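Local coordinates for protein xyloglucan-specific endo-beta-1,4-glucanase (Uncultured bacterium, PDB 4W88) that hydrolyses internal beta-1,4-glucosidic bonds in the backbone of xyloglucan, as a specific endoglucanase of glycoside hydrolase family 5, at residues R4-L9 / G264-I269; P205-L210 / K257-D262. The protein carries 1 engineered substitution. All blocks are in the same frame, centred on the assembly; numbering follows the deposited sequence.

Contact 1 of 2, residues R4-L9 / G264-I269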
loop_
_atom_site.group_PDB
_atom_site.type_symbol
_atom_site.label_atom_id
_atom_site.label_comp_id
_atom_site.label_asym_id
_atom_site.label_seq_id
_atom_site.Cartn_x
_atom_site.Cartn_y
_atom_site.Cartn_z
ATOM N N ARG A 4 -13.124 16.533 0.648
ATOM C CA ARG A 4 -13.143 15.771 -0.609
ATOM C C ARG A 4 -12.459 14.403 -0.540
ATOM O O ARG A 4 -12.976 13.397 -1.029
ATOM C CB ARG A 4 -12.471 16.570 -1.712
ATOM C CG ARG A 4 -12.571 15.902 -3.036
ATOM C CD ARG A 4 -12.472 16.896 -4.189
ATOM N NE ARG A 4 -12.356 16.144 -5.439
ATOM C CZ ARG A 4 -11.210 15.640 -5.880
ATOM N NH1 ARG A 4 -10.159 15.731 -5.124
ATOM N NH2 ARG A 4 -11.166 14.918 -6.988
ATOM N N VAL A 5 -11.310 14.363 0.113
ATOM C CA VAL A 5 -10.563 13.110 0.252
ATOM C C VAL A 5 -11.365 12.136 1.144
ATOM O O VAL A 5 -11.549 10.983 0.803
ATOM C CB VAL A 5 -9.179 13.294 0.859
ATOM C CG1 VAL A 5 -8.500 11.945 1.034
ATOM C CG2 VAL A 5 -8.338 14.215 -0.008
ATOM N N PHE A 6 -11.897 12.629 2.244
ATOM C CA PHE A 6 -12.751 11.795 3.125
ATOM C C PHE A 6 -13.963 11.258 2.364
ATOM O O PHE A 6 -14.295 10.071 2.476
ATOM C CB PHE A 6 -13.179 12.565 4.369
ATOM C CG PHE A 6 -12.088 12.759 5.394
ATOM C CD1 PHE A 6 -11.587 11.711 6.133
ATOM C CD2 PHE A 6 -11.587 14.032 5.667
ATOM C CE1 PHE A 6 -10.604 11.915 7.096
ATOM C CE2 PHE A 6 -10.582 14.227 6.608
ATOM C CZ PHE A 6 -10.114 13.187 7.363
ATOM N N ASP A 7 -14.579 12.085 1.525
ATOM C CA ASP A 7 -15.723 11.595 0.760
ATOM C C ASP A 7 -15.383 10.516 -0.195
ATOM O O ASP A 7 -16.088 9.528 -0.243
ATOM C CB ASP A 7 -16.376 12.721 -0.031
ATOM C CG ASP A 7 -17.062 13.670 0.858
ATOM O OD1 ASP A 7 -17.293 13.443 2.094
ATOM O OD2 ASP A 7 -17.513 14.684 0.275
ATOM N N ILE A 8 -14.273 10.681 -0.918
ATOM C CA ILE A 8 -13.827 9.625 -1.827
ATOM C C ILE A 8 -13.573 8.326 -1.074
ATOM O O ILE A 8 -14.124 7.291 -1.444
ATOM C CB ILE A 8 -12.588 10.057 -2.629
ATOM C CG1 ILE A 8 -13.002 11.129 -3.636
ATOM C CG2 ILE A 8 -11.970 8.907 -3.352
ATOM C CD1 ILE A 8 -11.853 11.911 -4.234
ATOM N N LEU A 9 -12.774 8.383 -0.003
ATOM C CA LEU A 9 -12.427 7.169 0.729
ATOM C C LEU A 9 -13.673 6.502 1.346
ATOM O O LEU A 9 -13.661 5.281 1.515
ATOM C CB LEU A 9 -11.436 7.499 1.830
ATOM C CG LEU A 9 -10.056 7.968 1.345
ATOM C CD1 LEU A 9 -9.212 8.515 2.495
ATOM C CD2 LEU A 9 -9.306 6.831 0.623
ATOM N N GLY A 264 -7.872 15.988 11.543
ATOM C CA GLY A 264 -8.586 16.063 10.255
ATOM C C GLY A 264 -7.806 15.676 9.005
ATOM O O GLY A 264 -8.137 16.093 7.915
ATOM N N ILE A 265 -6.758 14.884 9.197
ATOM C CA ILE A 265 -5.896 14.449 8.104
ATOM C C ILE A 265 -6.335 13.019 7.691
ATOM O O ILE A 265 -6.397 12.109 8.555
ATOM C CB ILE A 265 -4.394 14.427 8.519
ATOM C CG1 ILE A 265 -3.844 15.732 9.142
ATOM C CG2 ILE A 265 -3.559 14.000 7.301
ATOM C CD1 ILE A 265 -4.118 16.931 8.315
ATOM N N PRO A 266 -6.688 12.814 6.396
ATOM C CA PRO A 266 -7.071 11.495 5.962
ATOM C C PRO A 266 -5.941 10.468 6.148
ATOM O O PRO A 266 -4.794 10.745 5.809
ATOM C CB PRO A 266 -7.395 11.698 4.457
ATOM C CG PRO A 266 -7.878 13.081 4.381
ATOM C CD PRO A 266 -6.961 13.805 5.346
ATOM N N VAL A 267 -6.316 9.301 6.683
ATOM C CA VAL A 267 -5.431 8.181 6.856
ATOM C C VAL A 267 -5.986 6.948 6.175
ATOM O O VAL A 267 -7.200 6.669 6.245
ATOM C CB VAL A 267 -5.214 7.855 8.356
ATOM C CG1 VAL A 267 -4.323 6.644 8.536
ATOM C CG2 VAL A 267 -4.550 9.035 8.957
ATOM N N VAL A 268 -5.089 6.236 5.501
ATOM C CA VAL A 268 -5.403 4.991 4.799
ATOM C C VAL A 268 -4.365 3.925 5.221
ATOM O O VAL A 268 -3.152 4.150 5.166
ATOM C CB VAL A 268 -5.374 5.114 3.226
ATOM C CG1 VAL A 268 -5.923 3.782 2.672
ATOM C CG2 VAL A 268 -6.217 6.223 2.743
ATOM N N ILE A 269 -4.834 2.770 5.688
ATOM C CA ILE A 269 -3.958 1.620 5.957
ATOM C C ILE A 269 -3.765 0.814 4.655
ATOM O O ILE A 269 -4.621 -0.001 4.312
ATOM C CB ILE A 269 -4.456 0.742 7.109
ATOM C CG1 ILE A 269 -4.746 1.592 8.369
ATOM C CG2 ILE A 269 -3.486 -0.352 7.327
ATOM C CD1 ILE A 269 -3.572 2.362 8.930
#
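Arg4 NH1 is gripped twice, by a hydrogen bond with the backbone O of Asp190 and a weak one with Asn217 OD1, which tie the first turn of segment 4-9 to two other parts of the chain. Ile8 CD1 rests 4.0 Å above the plane of the Arg4 guanidinium, over its centre, one helical turn further on. The contact itself is apolar, and Pro266 is its centrepiece. The ring of Phe6, with CG beside the backbone N (chi1 -74°), reaches over the proline so that Pro266 CG sits 3.8 Å from the ring centroid and only 16° off the normal, a CH-pi contact over the face. The same ring presents its edge to a carbonyl: Phe6 CE2 comes within 3.3 Å of Gly264 O, a favourable match of aromatic C-H with oxygen. Val5 sets its branch CG1, anti to the backbone N, 3.6 Å from Pro266 CG. Leu9, a turn beyond, is long enough to bring both methyls to one branch of Val268, with CD1 and CD2 each 3.8 Å from CG2. The compact proline ring can be met by Val5 and Phe6 from different sides, and the more exposed Phe6 covers the margin. Glycine suits position 264, where a positive phi (75°) makes it the C-prime residue of the Schellman motif ending helix 246-261. Proline at 266 lacks an N-H, but its carbonyl is hydrogen-bonded to the backbone of Val220, in strand 218-223. The N-terminal helix 3-9 thus packs against the N-terminal end of strand 267-272 in the eight-stranded parallel beta/alpha barrel, meeting the strand itself at Val268; Val267 turns toward helix 246-261 and Ile269 meets helix 280-295.

Contact 2 of 2, residues P205-L210 / K257-D262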
loop_
_atom_site.group_PDB
_atom_site.type_symbol
_atom_site.label_atom_id
_atom_site.label_comp_id
_atom_site.label_asym_id
_atom_site.label_seq_id
_atom_site.Cartn_x
_atom_site.Cartn_y
_atom_site.Cartn_z
ATOM N N PRO A 205 7.320 8.792 17.541
ATOM C CA PRO A 205 8.333 9.684 17.002
ATOM C C PRO A 205 8.219 9.856 15.459
ATOM O O PRO A 205 8.505 10.943 14.904
ATOM C CB PRO A 205 9.656 8.983 17.394
ATOM C CG PRO A 205 9.303 8.081 18.511
ATOM C CD PRO A 205 7.931 7.624 18.206
ATOM N N THR A 206 7.814 8.781 14.761
ATOM C CA THR A 206 7.718 8.827 13.307
ATOM C C THR A 206 6.572 9.740 12.883
ATOM O O THR A 206 6.708 10.509 11.937
ATOM C CB THR A 206 7.456 7.428 12.776
ATOM O OG1 THR A 206 8.281 6.475 13.477
ATOM C CG2 THR A 206 7.627 7.348 11.277
ATOM N N LEU A 207 5.448 9.669 13.596
ATOM C CA LEU A 207 4.308 10.514 13.245
ATOM C C LEU A 207 4.576 11.966 13.626
ATOM O O LEU A 207 4.189 12.855 12.882
ATOM C CB LEU A 207 3.050 10.007 13.933
ATOM C CG LEU A 207 2.461 8.667 13.494
ATOM C CD1 LEU A 207 1.321 8.267 14.442
ATOM C CD2 LEU A 207 1.969 8.746 12.067
ATOM N N LYS A 208 5.186 12.189 14.810
ATOM C CA LYS A 208 5.560 13.534 15.270
ATOM C C LYS A 208 6.414 14.252 14.216
ATOM O O LYS A 208 6.289 15.440 14.040
ATOM C CB LYS A 208 6.278 13.460 16.624
ATOM C CG LYS A 208 6.662 14.771 17.238
ATOM C CD LYS A 208 7.339 14.543 18.601
ATOM C CE LYS A 208 6.385 13.960 19.651
ATOM N NZ LYS A 208 6.949 13.905 21.039
ATOM N N ASP A 209 7.236 13.545 13.465
ATOM C CA ASP A 209 8.108 14.227 12.500
ATOM C C ASP A 209 7.517 14.374 11.117
ATOM O O ASP A 209 8.178 14.903 10.250
ATOM C CB ASP A 209 9.453 13.488 12.359
ATOM C CG ASP A 209 10.394 13.769 13.518
ATOM O OD1 ASP A 209 10.109 14.677 14.331
ATOM O OD2 ASP A 209 11.416 13.084 13.647
ATOM N N LEU A 210 6.351 13.825 10.859
ATOM C CA LEU A 210 5.784 13.842 9.507
ATOM C C LEU A 210 5.224 15.211 9.188
ATOM O O LEU A 210 4.345 15.708 9.866
ATOM C CB LEU A 210 4.647 12.837 9.366
ATOM C CG LEU A 210 3.998 12.726 7.979
ATOM C CD1 LEU A 210 4.925 12.048 6.970
ATOM C CD2 LEU A 210 2.717 11.953 8.092
ATOM N N LYS A 257 -4.686 8.476 15.786
ATOM C CA LYS A 257 -5.712 9.449 16.133
ATOM C C LYS A 257 -5.111 10.830 16.572
ATOM O O LYS A 257 -5.513 11.893 16.082
ATOM C CB LYS A 257 -6.615 8.864 17.250
ATOM C CG LYS A 257 -7.971 8.379 16.728
ATOM C CD LYS A 257 -8.986 8.079 17.846
ATOM C CE LYS A 257 -9.760 9.287 18.253
ATOM N NZ LYS A 257 -10.772 9.672 17.244
ATOM N N LYS A 258 -4.169 10.800 17.512
ATOM C CA LYS A 258 -3.585 12.022 18.056
ATOM C C LYS A 258 -2.968 12.854 16.942
ATOM O O LYS A 258 -3.136 14.078 16.864
ATOM C CB LYS A 258 -2.482 11.628 19.036
ATOM C CG LYS A 258 -1.948 12.671 19.997
ATOM C CD LYS A 258 -1.303 11.875 21.133
ATOM C CE LYS A 258 -0.996 12.701 22.351
ATOM N NZ LYS A 258 0.322 13.352 22.156
ATOM N N TYR A 259 -2.206 12.226 16.084
ATOM C CA TYR A 259 -1.397 13.015 15.139
ATOM C C TYR A 259 -2.031 13.248 13.778
ATOM O O TYR A 259 -1.610 14.148 13.072
ATOM C CB TYR A 259 -0.048 12.340 14.967
ATOM C CG TYR A 259 0.866 12.491 16.159
ATOM C CD1 TYR A 259 1.682 13.611 16.271
ATOM C CD2 TYR A 259 0.906 11.551 17.175
ATOM C CE1 TYR A 259 2.509 13.777 17.357
ATOM C CE2 TYR A 259 1.732 11.736 18.287
ATOM C CZ TYR A 259 2.525 12.849 18.343
ATOM O OH TYR A 259 3.362 13.100 19.369
ATOM N N LEU A 260 -3.041 12.442 13.425
ATOM C CA LEU A 260 -3.623 12.483 12.083
ATOM C C LEU A 260 -5.145 12.624 12.130
ATOM O O LEU A 260 -5.689 13.647 11.727
ATOM C CB LEU A 260 -3.146 11.244 11.235
ATOM C CG LEU A 260 -1.648 11.188 10.948
ATOM C CD1 LEU A 260 -1.207 9.846 10.326
ATOM C CD2 LEU A 260 -1.228 12.297 10.046
ATOM N N ILE A 261 -5.836 11.620 12.645
ATOM C CA ILE A 261 -7.292 11.581 12.475
ATOM C C ILE A 261 -7.895 12.764 13.193
ATOM O O ILE A 261 -8.806 13.431 12.662
ATOM C CB ILE A 261 -7.887 10.270 13.006
ATOM C CG1 ILE A 261 -7.378 9.087 12.179
ATOM C CG2 ILE A 261 -9.409 10.324 13.039
ATOM C CD1 ILE A 261 -7.607 7.745 12.826
ATOM N N ASP A 262 -7.442 13.024 14.414
ATOM C CA ASP A 262 -8.072 14.118 15.214
ATOM C C ASP A 262 -7.618 15.539 14.814
ATOM O O ASP A 262 -8.116 16.523 15.275
ATOM C CB ASP A 262 -7.874 13.876 16.685
ATOM C CG ASP A 262 -8.636 12.644 17.217
ATOM O OD1 ASP A 262 -9.573 12.068 16.558
ATOM O OD2 ASP A 262 -8.282 12.246 18.332
#
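The aromatic ring of Tyr259 fills the tight part of this contact, lying along the backbone of helix 204-208 where Leu207 passes into Lys208. With CG beside the backbone N (chi1 -73°), the ring is directed at the opposing helix, and Lys208 N stands 3.9 Å above its plane, offset toward the rim. Lys208 CA approaches Tyr259 CE1 to 3.7 Å, while Leu207 CB meets the base of the ring obliquely, 4.0 Å from Tyr259 CG. Deeper in, the two buried leucines cross at about a right angle, Leu207 CD2 lying 3.8 Å from Leu260 CD1; branched apolar ends fill the buried side of the contact without a polar group to satisfy. Packing slackens at Leu210, whose CD2 is 4.4 Å from Leu260 CD2. On the solvent side, the exposed Lys208 bends at its third torsion and brings CE to 3.2 Å from Tyr259 OH, its methylenes flanking the phenol. That hydroxyl is hydrogen-bonded to Glu204 OE2, at the start of the shorter helix, so tyrosine combines a broad apolar ring with a polar tip at the surface. Replacing Tyr259 by a leucine would remove the ring that covers the Lys208 backbone and the hydroxyl bonded to Glu204, and would probably loosen the packing of the two helices. Helix 246-261 widens here: Asp262 N bonds Lys257 O at 2.8 Å in a pi-type turn, and the side chains of the same two residues form a salt bridge, Lys257 NZ also pairing with Asp297. Leu210 and Leu260 both rest on Val220 of strand 218-223, so that helices preceding and following this strand pack on the outside of a beta/alpha barrel, the TIM-barrel fold of glycoside hydrolase family 5.

Overall arrangement
Contact 2 is nested in the chain between the two segments of contact 1, and their centres lie 15 Å apart. They meet where helix 246-261 turns into strand 267-272: Ile265 N probably bonds Leu260 O at 3.0 Å, and Val267 CG2 packs 3.5 Å from Leu260 CB. Leu260 therefore serves the helix-helix packing of contact 2 and also backs the strand whose neighbouring residues meet helix 3-9. Contact 2 is nearer the sugar, the Leu207 side chain lying about 12 Å from a bound glucose unit. The glycan-binding Tyr225, Tyr228 and Tyr232 follow strand 218-223, on which both contacts lean. Neither contact includes a residue of the glycan pocket.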